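Local structure of manganese lipoxygenase (Gaeumannomyces graminis, 5FX8) at residues S171-L176 with H478-Q483. The protein uses a manganese centre to oxygenate linoleic and alpha-linolenic acids to 11S- and 13R-hydroperoxy fatty acids, with the 13R product final. Numbering follows the deposited sequence.
With MN (manganese (II) ion), chain I.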
loop_
_atom_site.group_PDB
_atom_site.type_symbol
_atom_site.label_atom_id
_atom_site.label_comp_id
_atom_site.label_asym_id
_atom_site.label_seq_id
_atom_site.Cartn_x
_atom_site.Cartn_y
_atom_site.Cartn_z
ATOM N N SER A 171 -15.534 -1.209 0.063
ATOM C CA SER A 171 -14.343 -1.244 -0.787
ATOM C C SER A 171 -14.052 0.092 -1.448
ATOM O O SER A 171 -12.903 0.523 -1.494
ATOM C CB SER A 171 -14.522 -2.286 -1.859
ATOM O OG SER A 171 -14.824 -3.476 -1.230
ATOM N N ASN A 172 -15.056 0.705 -2.072
ATOM C CA ASN A 172 -14.915 2.018 -2.692
ATOM C C ASN A 172 -16.118 2.826 -2.269
ATOM O O ASN A 172 -17.144 2.832 -2.951
ATOM C CB ASN A 172 -14.835 1.969 -4.212
ATOM C CG ASN A 172 -14.859 3.372 -4.833
ATOM O OD1 ASN A 172 -14.787 4.380 -4.113
ATOM N ND2 ASN A 172 -14.942 3.444 -6.161
ATOM N N PRO A 173 -16.014 3.549 -1.165
ATOM C CA PRO A 173 -17.158 4.291 -0.626
ATOM C C PRO A 173 -17.199 5.755 -1.021
ATOM O O PRO A 173 -18.006 6.510 -0.479
ATOM C CB PRO A 173 -16.917 4.164 0.879
ATOM C CG PRO A 173 -15.420 4.225 0.962
ATOM C CD PRO A 173 -14.923 3.421 -0.191
ATOM N N TYR A 174 -16.333 6.168 -1.917
ATOM C CA TYR A 174 -16.146 7.565 -2.204
ATOM C C TYR A 174 -16.920 8.039 -3.420
ATOM O O TYR A 174 -16.760 9.195 -3.803
ATOM C CB TYR A 174 -14.667 7.829 -2.378
ATOM C CG TYR A 174 -13.935 7.816 -1.089
ATOM C CD1 TYR A 174 -14.157 8.805 -0.150
ATOM C CD2 TYR A 174 -13.021 6.836 -0.797
ATOM C CE1 TYR A 174 -13.509 8.814 0.984
ATOM C CE2 TYR A 174 -12.356 6.853 0.364
ATOM C CZ TYR A 174 -12.613 7.854 1.236
ATOM O OH TYR A 174 -11.969 7.903 2.412
ATOM N N VAL A 175 -17.766 7.199 -4.026
ATOM C CA VAL A 175 -18.419 7.582 -5.272
ATOM C C VAL A 175 -19.928 7.634 -5.064
ATOM O O VAL A 175 -20.603 8.501 -5.614
ATOM C CB VAL A 175 -18.003 6.669 -6.463
ATOM C CG1 VAL A 175 -18.427 5.256 -6.326
ATOM C CG2 VAL A 175 -18.554 7.183 -7.756
ATOM N N LEU A 176 -20.458 6.777 -4.208
ATOM C CA LEU A 176 -21.904 6.679 -4.055
ATOM C C LEU A 176 -22.516 7.972 -3.510
ATOM O O LEU A 176 -21.921 8.673 -2.695
ATOM C CB LEU A 176 -22.234 5.514 -3.130
ATOM C CG LEU A 176 -23.711 5.220 -2.927
ATOM C CD1 LEU A 176 -24.254 4.484 -4.156
ATOM C CD2 LEU A 176 -23.933 4.470 -1.627
ATOM N N HIS A 478 -6.168 6.416 2.153
ATOM C CA HIS A 478 -5.363 5.872 1.069
ATOM C C HIS A 478 -5.531 4.370 0.954
ATOM O O HIS A 478 -5.638 3.831 -0.150
ATOM C CB HIS A 478 -3.888 6.192 1.279
ATOM C CG HIS A 478 -3.001 5.597 0.230
ATOM N ND1 HIS A 478 -2.506 4.322 0.317
ATOM C CD2 HIS A 478 -2.571 6.086 -0.954
ATOM C CE1 HIS A 478 -1.783 4.060 -0.753
ATOM N NE2 HIS A 478 -1.800 5.118 -1.537
ATOM N N HIS A 479 -5.556 3.679 2.078
ATOM C CA HIS A 479 -5.511 2.232 2.051
ATOM C C HIS A 479 -6.873 1.621 1.793
ATOM O O HIS A 479 -6.989 0.409 1.685
ATOM C CB HIS A 479 -4.908 1.737 3.358
ATOM C CG HIS A 479 -3.680 2.492 3.786
ATOM N ND1 HIS A 479 -2.690 2.879 2.912
ATOM C CD2 HIS A 479 -3.285 2.927 5.003
ATOM C CE1 HIS A 479 -1.735 3.505 3.572
ATOM N NE2 HIS A 479 -2.078 3.552 4.843
ATOM N N VAL A 480 -7.910 2.426 1.695
ATOM C CA VAL A 480 -9.180 1.908 1.242
ATOM C C VAL A 480 -9.208 1.876 -0.280
ATOM O O VAL A 480 -9.785 0.971 -0.883
ATOM C CB VAL A 480 -10.315 2.764 1.843
ATOM C CG1 VAL A 480 -11.663 2.369 1.299
ATOM C CG2 VAL A 480 -10.316 2.663 3.336
ATOM N N MET A 481 -8.578 2.852 -0.928
ATOM C CA MET A 481 -8.633 2.937 -2.378
ATOM C C MET A 481 -7.509 2.164 -3.054
ATOM O O MET A 481 -7.725 1.556 -4.094
ATOM C CB MET A 481 -8.578 4.399 -2.823
ATOM C CG MET A 481 -9.723 5.255 -2.370
ATOM S SD MET A 481 -11.243 4.836 -3.205
ATOM C CE MET A 481 -11.511 6.342 -4.129
ATOM N N ASN A 482 -6.322 2.175 -2.471
ATOM C CA ASN A 482 -5.092 1.696 -3.063
ATOM C C ASN A 482 -4.484 0.738 -2.065
ATOM O O ASN A 482 -5.226 0.039 -1.377
ATOM C CB ASN A 482 -4.161 2.864 -3.353
ATOM C CG ASN A 482 -3.042 2.497 -4.267
ATOM O OD1 ASN A 482 -1.896 2.886 -4.047
ATOM N ND2 ASN A 482 -3.353 1.731 -5.298
ATOM N N GLN A 483 -3.162 0.712 -1.955
ATOM C CA GLN A 483 -2.440 -0.161 -1.024
ATOM C C GLN A 483 -2.899 -1.599 -1.270
ATOM O O GLN A 483 -2.870 -2.046 -2.424
ATOM C CB GLN A 483 -2.620 0.379 0.403
ATOM C CG GLN A 483 -1.562 -0.079 1.414
ATOM C CD GLN A 483 -0.118 0.370 1.127
ATOM O OE1 GLN A 483 0.170 1.541 0.913
ATOM N NE2 GLN A 483 0.787 -0.566 1.177
HETATM MN MN MN I . -1.329 5.213 -3.716
HETATM O O HOH W 1 -0.564 4.929 -6.005
#
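M481 meets Y174 in a Met-aromatic contact: SD lies at the ring edge, near its plane, 3.6 Å from Y174 CD2, with CE close to the same carbon. A bend at chi2 (-70°) brings SD beside N172 OD1, and chi3 (-114°) sets CE near the same oxygen. Next to this, V480 CG1, anti to its backbone N (chi1 174°), packs 3.7 Å from P173 CD and against S171 O. No hydrogen bond spans the two segments; apolar and sulfur contacts carry most of the meeting.

An Asx turn shapes the loop: N172 OD1 accepts from Y174 N at 3.2 Å, while the strongest polar partner of the N172 side chain is D282. P173 CG lies over one face of the Y174 ring, toward its rim.

H478, in the last helical turn, and N482, just after it, bind manganese through NE2 (2.2 Å) and OD1 (2.4 Å). H290, H294, the C-terminal V618 and a water complete this manganese lipoxygenase site; the M481 and H290 side chains lie about 4 Å apart.

Residues 171-176 lie in the loop between helix 161-166 and strand 177-178, against the C-terminal end of helix 460-481. Helix 268-305, source of H290 and H294, touches N172 and M481, whereas F397 of helix 396-420 packs on P173 and V480.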